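TRAP dicarboxylate transporter, DctP subunit (Ochrobactrum anthropi, PDB 4P47) probably binds a small solute, perhaps a carboxylate, in the periplasm and hands it to a TRAP-type membrane transporter. Local coordinates at residues A[111-115]-A[331-335]; A[127-132]-A[323-327]; A[227-233]-A[290-296]. All coordinates share one frame. Numbering follows the deposited sequence.

Contact 1: residues A[111-115]-A[331-335]; sequences PFLFN and LKKVR
This is a buried contact between a loop and a helix: residues 111-115, in the loop that precedes helix 117-125, lie against 331-335 near the end of the C-terminal helix 321-336. Phe112 takes a left-handed conformation (phi 56°, psi 35°), Leu113 has helical backbone angles (phi -66°, psi -50°) and Phe114 is extended, a course that exposes the carbonyls of Phe112 and Leu113 to the helix. The CA atoms of Leu113 and Leu331 are 7.1 Å apart. Leu331 (m, t) supplies the apolar half, its CD1 3.7 Å from Leu113 CD2 and its CD2 3.7 Å from Phe114 CE1; branched leucine fills the space beside a ring that also packs on Ala120 and Val123. One turn on, Arg335 runs out extended (chi2 and chi3 t), long enough to reach the loop backbone: NH2 donates to Leu113 O at 3.0 Å. Water 1 accepts from Arg335 NH2 (3.0 Å) and donates to Pro111 O (2.9 Å), while water 2 accepts from Arg335 NE (3.0 Å). Phe112 O accepts a hydrogen bond from Arg305 NH2 of helix 298-312. Arg335 bonding and leucine packing thus join the C-terminal helix to a loop of this family 7 solute-binding fold.

Contact 2: residues A[127-132]-A[323-327]; sequences PFGTNL and TVDEL
Phe128 turns one face of its ring to the CD1 methyl of Leu327: CD1 of Leu327 stands 3.7 Å from the centroid of the Phe128 ring, 6° off the ring normal, a CH-pi contact over the face. The motif is a near-antiparallel helix pair, in which the short helix 127-133 packs on 323-327 of the C-terminal helix 321-336 in this solute-binding protein. The axes of the two short segments come within 10.0 Å and run at 157°; the closest CA atoms are those of Phe128 and Leu327, 6.0 Å apart. Pro127 suits the start of a helix, where its missing amide proton costs nothing. Phe128 (chi1 t, chi2 69°) swings its ring between the helices, and its edge meets Thr323, whose CG2 lies 4.0 Å from Phe128 CE1. Flat and broad, the ring also reaches Val123 of helix 117-125 and Ala107, so three parts of the chain close round it. Leu327 (t, p) touches Val123 too. Toward solvent the chemistry turns polar. Glu326, extended through chi1 and chi2 (both t), crosses to the other helix, where its carboxylate can meet an amide and a water: Asn131 ND2 makes a weak hydrogen bond to Glu326 OE1 at 3.2 Å. Water 3 donates to that same Glu326 OE1 at 3.0 Å and to Phe128 O at 2.8 Å.

Contact 3: residues A[227-233]-A[290-296]; sequences QKYLTLT and GMQVTEL
Four backbone hydrogen bonds define the pairing of strand 229-233 with strand 292-295, which run parallel at 21° with axes 4.6 Å apart. Gln292 N donates to Lys228 O (2.9 Å), Leu230 N to Gln292 O (3.0 Å), Thr294 N to Leu230 O (2.8 Å) and Leu232 N to Thr294 O (2.9 Å). The register sets Tyr229 beside Gln292, Leu230 beside Val293 and Thr231 beside Thr294, with CA separations of 5.0, 4.8 and 4.6 Å. Weaker CA-H...O contacts reinforce it, such as Val293 CA to Leu230 O at 3.2 Å. Tyr229 and Thr231 turn their own backbone groups to strand 141-156, so 229-233 is an inner strand and 292-295 borders it.

Long helix 254-288 lies between the two strands in sequence and packs on one face of them, a beta-alpha-beta crossover. Gly290 closes the helix in a Schellman motif; its positive phi (87°) is readily taken up without a CB.

Apolar packing occupies the face toward that helix. Leu230 (t, p) places CD2 4.2 Å from Val293 CG2 and CB 4.0 Å from Met291 CE; flexible methionine (chi3 p) folds back over the strand. Leu232 CG lies 4.1 Å from Val293 CG1.

The other face is more polar. Gln292 OE1 meets the Tyr229 ring edge 3.6 Å from CE1, and Thr231 OG1 is hydrogen-bonded to Val161 O.

Waters bridge the segments at both ends. Water 4 donates to Lys228 O (2.9 Å) and Gly290 O (2.8 Å). Where Leu232 bends into an inverse gamma turn, water 5 links amide to carbonyl, accepting from Leu296 N (2.9 Å) and donating to Leu232 O (2.7 Å).

Contacts 1 and 2 share helix 321-336, gripping it at successive turns. They meet where Leu113 CD2 approaches Leu327 CD2 at 4.1 Å, so one apolar seam runs along the helix. Contact 1 is the more buried, and its polar groups address loop carbonyls; contact 2 is buried round its aromatic ring but opens to solvent at its polar rim. Contact 3 differs in kind: it is built on regular main-chain hydrogen bonding, with one apolar face covered by a helix and with exposed Gln292 and Glu295 on the bordering strand. It touches contact 1 through Phe112 CE1 and Thr233 O (3.5 Å), but its nearest atoms are about 15 Å from those of contact 2.

Contact 1: residues A[111-115]-A[331-335]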
loop_
_atom_site.group_PDB
_atom_site.type_symbol
_atom_site.label_atom_id
_atom_site.label_comp_id
_atom_site.label_asym_id
_atom_site.label_seq_id
_atom_site.Cartn_x
_atom_site.Cartn_y
_atom_site.Cartn_z
ATOM N N PRO A 111 -8.210 -6.217 6.447
ATOM C CA PRO A 111 -7.543 -7.435 5.957
ATOM C C PRO A 111 -8.203 -8.241 4.844
ATOM O O PRO A 111 -9.436 -8.308 4.699
ATOM C CB PRO A 111 -7.390 -8.298 7.219
ATOM C CG PRO A 111 -8.346 -7.749 8.208
ATOM C CD PRO A 111 -8.652 -6.308 7.844
ATOM N N PHE A 112 -7.336 -8.886 4.069
ATOM C CA PHE A 112 -7.727 -9.847 3.044
ATOM C C PHE A 112 -8.711 -9.291 2.008
ATOM O O PHE A 112 -9.558 -10.024 1.481
ATOM C CB PHE A 112 -8.294 -11.129 3.687
ATOM C CG PHE A 112 -7.357 -11.784 4.667
ATOM C CD1 PHE A 112 -6.197 -12.418 4.235
ATOM C CD2 PHE A 112 -7.624 -11.769 6.026
ATOM C CE1 PHE A 112 -5.344 -13.017 5.134
ATOM C CE2 PHE A 112 -6.766 -12.383 6.925
ATOM C CZ PHE A 112 -5.613 -13.003 6.470
ATOM N N LEU A 113 -8.584 -8.012 1.663
ATOM C CA LEU A 113 -9.468 -7.416 0.649
ATOM C C LEU A 113 -9.224 -8.022 -0.734
ATOM O O LEU A 113 -10.173 -8.408 -1.416
ATOM C CB LEU A 113 -9.266 -5.895 0.552
ATOM C CG LEU A 113 -9.503 -5.113 1.849
ATOM C CD1 LEU A 113 -9.307 -3.619 1.621
ATOM C CD2 LEU A 113 -10.891 -5.361 2.440
ATOM N N PHE A 114 -7.959 -8.081 -1.160
ATOM C CA PHE A 114 -7.626 -8.439 -2.530
ATOM C C PHE A 114 -6.694 -9.630 -2.589
ATOM O O PHE A 114 -5.812 -9.776 -1.730
ATOM C CB PHE A 114 -6.945 -7.257 -3.242
ATOM C CG PHE A 114 -7.601 -5.941 -3.004
ATOM C CD1 PHE A 114 -8.922 -5.733 -3.366
ATOM C CD2 PHE A 114 -6.886 -4.882 -2.461
ATOM C CE1 PHE A 114 -9.526 -4.517 -3.144
ATOM C CE2 PHE A 114 -7.481 -3.661 -2.249
ATOM C CZ PHE A 114 -8.814 -3.477 -2.595
ATOM N N ASN A 115 -6.852 -10.449 -3.627
ATOM C CA ASN A 115 -5.978 -11.597 -3.833
ATOM C C ASN A 115 -4.940 -11.364 -4.940
ATOM O O ASN A 115 -4.024 -12.164 -5.124
ATOM C CB ASN A 115 -6.820 -12.854 -4.113
ATOM C CG ASN A 115 -7.744 -13.223 -2.938
ATOM O OD1 ASN A 115 -8.024 -12.397 -2.063
ATOM N ND2 ASN A 115 -8.219 -14.470 -2.922
ATOM N N LEU A 331 -16.122 -5.998 -3.445
ATOM C CA LEU A 331 -15.367 -7.232 -3.216
ATOM C C LEU A 331 -16.142 -8.490 -3.611
ATOM O O LEU A 331 -15.558 -9.418 -4.168
ATOM C CB LEU A 331 -14.911 -7.322 -1.754
ATOM C CG LEU A 331 -13.960 -6.189 -1.346
ATOM C CD1 LEU A 331 -13.688 -6.251 0.140
ATOM C CD2 LEU A 331 -12.673 -6.250 -2.139
ATOM N N LYS A 332 -17.441 -8.538 -3.327
ATOM C CA LYS A 332 -18.248 -9.671 -3.784
ATOM C C LYS A 332 -18.218 -9.769 -5.311
ATOM O O LYS A 332 -18.070 -10.863 -5.875
ATOM C CB LYS A 332 -19.689 -9.555 -3.281
ATOM C CG LYS A 332 -19.877 -9.987 -1.841
ATOM C CD LYS A 332 -21.345 -9.992 -1.438
ATOM C CE LYS A 332 -21.501 -10.082 0.075
ATOM N NZ LYS A 332 -21.027 -8.841 0.767
ATOM N N LYS A 333 -18.338 -8.626 -5.976
ATOM C CA LYS A 333 -18.282 -8.575 -7.432
ATOM C C LYS A 333 -16.952 -9.120 -7.970
ATOM O O LYS A 333 -16.927 -9.984 -8.850
ATOM C CB LYS A 333 -18.492 -7.134 -7.929
ATOM C CG LYS A 333 -18.408 -7.003 -9.447
ATOM C CD LYS A 333 -18.354 -5.552 -9.887
ATOM C CE LYS A 333 -16.998 -4.936 -9.596
ATOM N NZ LYS A 333 -16.727 -3.780 -10.494
ATOM N N VAL A 334 -15.838 -8.624 -7.453
ATOM C CA VAL A 334 -14.560 -9.006 -8.036
ATOM C C VAL A 334 -14.226 -10.456 -7.705
ATOM O O VAL A 334 -13.593 -11.150 -8.503
ATOM C CB VAL A 334 -13.405 -8.061 -7.621
ATOM C CG1 VAL A 334 -13.730 -6.625 -8.017
ATOM C CG2 VAL A 334 -13.110 -8.168 -6.133
ATOM N N ARG A 335 -14.662 -10.927 -6.543
ATOM C CA ARG A 335 -14.387 -12.302 -6.156
ATOM C C ARG A 335 -15.162 -13.285 -7.032
ATOM O O ARG A 335 -14.753 -14.431 -7.210
ATOM C CB ARG A 335 -14.709 -12.515 -4.682
ATOM C CG ARG A 335 -13.641 -11.925 -3.774
ATOM C CD ARG A 335 -14.055 -11.844 -2.323
ATOM N NE ARG A 335 -13.068 -11.052 -1.582
ATOM C CZ ARG A 335 -13.260 -10.517 -0.384
ATOM N NH1 ARG A 335 -14.401 -10.691 0.269
ATOM N NH2 ARG A 335 -12.292 -9.801 0.174
HETATM O O HOH W 1 -11.693 -8.985 3.014
HETATM O O HOH W 2 -10.352 -11.061 -2.760
#

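Contact 2: residues A[127-132]-A[323-327]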
loop_
_atom_site.group_PDB
_atom_site.type_symbol
_atom_site.label_atom_id
_atom_site.label_comp_id
_atom_site.label_asym_id
_atom_site.label_seq_id
_atom_site.Cartn_x
_atom_site.Cartn_y
_atom_site.Cartn_z
ATOM N N PRO A 127 -15.470 3.198 -7.667
ATOM C CA PRO A 127 -16.170 4.052 -6.715
ATOM C C PRO A 127 -15.551 4.037 -5.311
ATOM O O PRO A 127 -15.505 5.083 -4.654
ATOM C CB PRO A 127 -17.598 3.479 -6.731
ATOM C CG PRO A 127 -17.734 2.959 -8.126
ATOM C CD PRO A 127 -16.404 2.359 -8.434
ATOM N N PHE A 128 -15.075 2.887 -4.842
ATOM C CA PHE A 128 -14.492 2.840 -3.511
ATOM C C PHE A 128 -13.353 3.859 -3.372
ATOM O O PHE A 128 -13.338 4.706 -2.472
ATOM C CB PHE A 128 -13.979 1.442 -3.198
ATOM C CG PHE A 128 -13.149 1.376 -1.944
ATOM C CD1 PHE A 128 -13.728 1.562 -0.696
ATOM C CD2 PHE A 128 -11.793 1.129 -2.009
ATOM C CE1 PHE A 128 -12.962 1.508 0.453
ATOM C CE2 PHE A 128 -11.025 1.056 -0.869
ATOM C CZ PHE A 128 -11.604 1.253 0.363
ATOM N N GLY A 129 -12.380 3.783 -4.273
ATOM C CA GLY A 129 -11.247 4.691 -4.198
ATOM C C GLY A 129 -11.628 6.130 -4.483
ATOM O O GLY A 129 -11.088 7.073 -3.896
ATOM N N THR A 130 -12.545 6.309 -5.430
ATOM C CA THR A 130 -12.972 7.630 -5.842
ATOM C C THR A 130 -13.708 8.361 -4.729
ATOM O O THR A 130 -13.461 9.534 -4.459
ATOM C CB THR A 130 -13.825 7.522 -7.104
ATOM O OG1 THR A 130 -13.033 6.921 -8.143
ATOM C CG2 THR A 130 -14.319 8.899 -7.563
ATOM N N ASN A 131 -14.580 7.650 -4.034
ATOM C CA ASN A 131 -15.328 8.253 -2.950
ATOM C C ASN A 131 -14.458 8.576 -1.740
ATOM O O ASN A 131 -14.727 9.527 -1.021
ATOM C CB ASN A 131 -16.538 7.380 -2.574
ATOM C CG ASN A 131 -17.625 7.431 -3.616
ATOM O OD1 ASN A 131 -17.702 8.379 -4.381
ATOM N ND2 ASN A 131 -18.462 6.406 -3.657
ATOM N N LEU A 132 -13.390 7.818 -1.536
ATOM C CA LEU A 132 -12.441 8.197 -0.512
ATOM C C LEU A 132 -11.799 9.534 -0.876
ATOM O O LEU A 132 -11.695 10.426 -0.035
ATOM C CB LEU A 132 -11.355 7.133 -0.333
ATOM C CG LEU A 132 -11.764 5.863 0.422
ATOM C CD1 LEU A 132 -10.626 4.878 0.428
ATOM C CD2 LEU A 132 -12.186 6.202 1.840
ATOM N N THR A 323 -19.009 3.676 3.620
ATOM C CA THR A 323 -17.768 3.239 3.013
ATOM C C THR A 323 -17.633 1.711 3.062
ATOM O O THR A 323 -17.339 1.073 2.045
ATOM C CB THR A 323 -16.584 3.911 3.702
ATOM O OG1 THR A 323 -16.655 5.334 3.521
ATOM C CG2 THR A 323 -15.274 3.437 3.141
ATOM N N VAL A 324 -17.899 1.098 4.216
ATOM C CA VAL A 324 -17.723 -0.354 4.329
ATOM C C VAL A 324 -18.704 -1.154 3.455
ATOM O O VAL A 324 -18.307 -2.127 2.814
ATOM C CB VAL A 324 -17.797 -0.792 5.801
ATOM C CG1 VAL A 324 -17.711 -2.301 5.923
ATOM C CG2 VAL A 324 -16.682 -0.130 6.587
ATOM N N ASP A 325 -19.986 -0.783 3.445
ATOM C CA ASP A 325 -20.959 -1.507 2.626
ATOM C C ASP A 325 -20.608 -1.473 1.153
ATOM O O ASP A 325 -20.707 -2.498 0.456
ATOM C CB ASP A 325 -22.357 -0.911 2.777
ATOM C CG ASP A 325 -22.965 -1.148 4.143
ATOM O OD1 ASP A 325 -22.529 -2.058 4.877
ATOM O OD2 ASP A 325 -23.916 -0.409 4.463
ATOM N N GLU A 326 -20.197 -0.300 0.674
ATOM C CA GLU A 326 -19.794 -0.127 -0.724
ATOM C C GLU A 326 -18.603 -1.026 -1.057
ATOM O O GLU A 326 -18.591 -1.739 -2.071
ATOM C CB GLU A 326 -19.434 1.337 -0.991
ATOM C CG GLU A 326 -18.753 1.586 -2.349
ATOM C CD GLU A 326 -18.558 3.070 -2.662
ATOM O OE1 GLU A 326 -17.797 3.750 -1.937
ATOM O OE2 GLU A 326 -19.170 3.555 -3.641
ATOM N N LEU A 327 -17.605 -0.992 -0.188
ATOM C CA LEU A 327 -16.425 -1.833 -0.340
ATOM C C LEU A 327 -16.814 -3.312 -0.398
ATOM O O LEU A 327 -16.402 -4.046 -1.304
ATOM C CB LEU A 327 -15.471 -1.571 0.819
ATOM C CG LEU A 327 -14.213 -2.432 0.869
ATOM C CD1 LEU A 327 -13.389 -2.268 -0.410
ATOM C CD2 LEU A 327 -13.390 -2.087 2.083
HETATM O O HOH W 3 -15.336 4.747 -0.525
#

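Contact 3: residues A[227-233]-A[290-296]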
loop_
_atom_site.group_PDB
_atom_site.type_symbol
_atom_site.label_atom_id
_atom_site.label_comp_id
_atom_site.label_asym_id
_atom_site.label_seq_id
_atom_site.Cartn_x
_atom_site.Cartn_y
_atom_site.Cartn_z
ATOM N N GLN A 227 15.283 -15.845 8.411
ATOM C CA GLN A 227 13.929 -16.367 8.268
ATOM C C GLN A 227 13.900 -17.464 7.221
ATOM O O GLN A 227 14.277 -17.235 6.089
ATOM C CB GLN A 227 12.983 -15.264 7.802
ATOM C CG GLN A 227 12.880 -14.053 8.723
ATOM C CD GLN A 227 11.978 -14.297 9.910
ATOM O OE1 GLN A 227 10.788 -13.968 9.868
ATOM N NE2 GLN A 227 12.529 -14.832 10.992
ATOM N N LYS A 228 13.415 -18.637 7.593
ATOM C CA LYS A 228 13.313 -19.755 6.658
ATOM C C LYS A 228 11.994 -19.868 5.898
ATOM O O LYS A 228 11.942 -20.594 4.896
ATOM C CB LYS A 228 13.582 -21.075 7.382
ATOM C CG LYS A 228 15.075 -21.318 7.607
ATOM C CD LYS A 228 15.325 -22.562 8.463
ATOM C CE LYS A 228 16.803 -23.011 8.430
ATOM N NZ LYS A 228 17.731 -21.959 8.927
ATOM N N TYR A 229 10.961 -19.146 6.358
ATOM C CA TYR A 229 9.599 -19.344 5.851
ATOM C C TYR A 229 8.952 -18.035 5.429
ATOM O O TYR A 229 9.035 -17.040 6.146
ATOM C CB TYR A 229 8.733 -20.033 6.915
ATOM C CG TYR A 229 9.376 -21.299 7.412
ATOM C CD1 TYR A 229 9.464 -22.412 6.587
ATOM C CD2 TYR A 229 9.950 -21.373 8.667
ATOM C CE1 TYR A 229 10.096 -23.567 7.001
ATOM C CE2 TYR A 229 10.564 -22.536 9.099
ATOM C CZ TYR A 229 10.644 -23.615 8.251
ATOM O OH TYR A 229 11.265 -24.785 8.678
ATOM N N LEU A 230 8.290 -18.059 4.282
ATOM C CA LEU A 230 7.442 -16.973 3.790
ATOM C C LEU A 230 6.104 -17.546 3.376
ATOM O O LEU A 230 6.066 -18.557 2.660
ATOM C CB LEU A 230 8.083 -16.301 2.550
ATOM C CG LEU A 230 7.209 -15.342 1.734
ATOM C CD1 LEU A 230 6.740 -14.151 2.580
ATOM C CD2 LEU A 230 7.909 -14.805 0.500
ATOM N N THR A 231 5.018 -16.926 3.833
ATOM C CA THR A 231 3.699 -17.210 3.303
ATOM C C THR A 231 3.167 -15.976 2.644
ATOM O O THR A 231 3.238 -14.869 3.201
ATOM C CB THR A 231 2.728 -17.647 4.390
ATOM O OG1 THR A 231 3.219 -18.875 4.932
ATOM C CG2 THR A 231 1.311 -17.889 3.830
ATOM N N LEU A 232 2.631 -16.158 1.439
ATOM C CA LEU A 232 1.976 -15.078 0.724
ATOM C C LEU A 232 0.569 -14.907 1.303
ATOM O O LEU A 232 -0.438 -15.218 0.669
ATOM C CB LEU A 232 1.963 -15.369 -0.774
ATOM C CG LEU A 232 3.344 -15.594 -1.408
ATOM C CD1 LEU A 232 3.228 -15.708 -2.937
ATOM C CD2 LEU A 232 4.342 -14.496 -1.026
ATOM N N THR A 233 0.506 -14.447 2.541
ATOM C CA THR A 233 -0.777 -14.279 3.232
ATOM C C THR A 233 -1.629 -13.201 2.585
ATOM O O THR A 233 -2.851 -13.256 2.665
ATOM C CB THR A 233 -0.541 -13.867 4.685
ATOM O OG1 THR A 233 0.475 -12.876 4.704
ATOM C CG2 THR A 233 -0.109 -15.036 5.551
ATOM N N GLY A 290 16.707 -20.081 -0.628
ATOM C CA GLY A 290 16.332 -21.275 0.103
ATOM C C GLY A 290 15.238 -21.078 1.146
ATOM O O GLY A 290 14.997 -21.975 1.961
ATOM N N MET A 291 14.579 -19.927 1.125
ATOM C CA MET A 291 13.353 -19.756 1.882
ATOM C C MET A 291 12.276 -20.618 1.262
ATOM O O MET A 291 12.187 -20.735 0.045
ATOM C CB MET A 291 12.908 -18.300 1.867
ATOM C CG MET A 291 13.797 -17.392 2.655
ATOM S SD MET A 291 13.094 -15.756 2.925
ATOM C CE MET A 291 11.759 -16.104 4.065
ATOM N N GLN A 292 11.409 -21.176 2.101
ATOM C CA GLN A 292 10.283 -21.958 1.620
ATOM C C GLN A 292 9.085 -21.026 1.518
ATOM O O GLN A 292 8.709 -20.400 2.500
ATOM C CB GLN A 292 9.979 -23.091 2.609
ATOM C CG GLN A 292 8.729 -23.929 2.243
ATOM C CD GLN A 292 8.378 -25.034 3.256
ATOM O OE1 GLN A 292 9.211 -25.467 4.044
ATOM N NE2 GLN A 292 7.130 -25.485 3.221
ATOM N N VAL A 293 8.471 -20.970 0.345
ATOM C CA VAL A 293 7.347 -20.073 0.092
ATOM C C VAL A 293 6.039 -20.866 -0.002
ATOM O O VAL A 293 5.886 -21.806 -0.799
ATOM C CB VAL A 293 7.577 -19.255 -1.193
ATOM C CG1 VAL A 293 6.449 -18.255 -1.416
ATOM C CG2 VAL A 293 8.905 -18.540 -1.137
ATOM N N THR A 294 5.097 -20.476 0.834
ATOM C CA THR A 294 3.798 -21.101 0.880
ATOM C C THR A 294 2.751 -20.149 0.332
ATOM O O THR A 294 2.733 -18.977 0.672
ATOM C CB THR A 294 3.451 -21.500 2.330
ATOM O OG1 THR A 294 4.435 -22.426 2.819
ATOM C CG2 THR A 294 2.075 -22.156 2.393
ATOM N N GLU A 295 1.894 -20.658 -0.550
ATOM C CA GLU A 295 0.750 -19.907 -1.056
ATOM C C GLU A 295 -0.512 -20.437 -0.411
ATOM O O GLU A 295 -0.598 -21.610 -0.061
ATOM C CB GLU A 295 0.634 -20.063 -2.569
ATOM C CG GLU A 295 1.798 -19.476 -3.332
ATOM C CD GLU A 295 1.620 -19.586 -4.831
ATOM O OE1 GLU A 295 0.972 -20.557 -5.282
ATOM O OE2 GLU A 295 2.127 -18.703 -5.555
ATOM N N LEU A 296 -1.486 -19.558 -0.255
ATOM C CA LEU A 296 -2.816 -19.929 0.207
ATOM C C LEU A 296 -3.805 -20.029 -0.944
ATOM O O LEU A 296 -3.813 -19.179 -1.829
ATOM C CB LEU A 296 -3.335 -18.874 1.189
ATOM C CG LEU A 296 -2.412 -18.459 2.331
ATOM C CD1 LEU A 296 -3.043 -17.378 3.186
ATOM C CD2 LEU A 296 -2.077 -19.675 3.190
HETATM O O HOH W 4 13.557 -22.869 4.189
HETATM O O HOH W 5 -1.339 -16.861 -1.280
#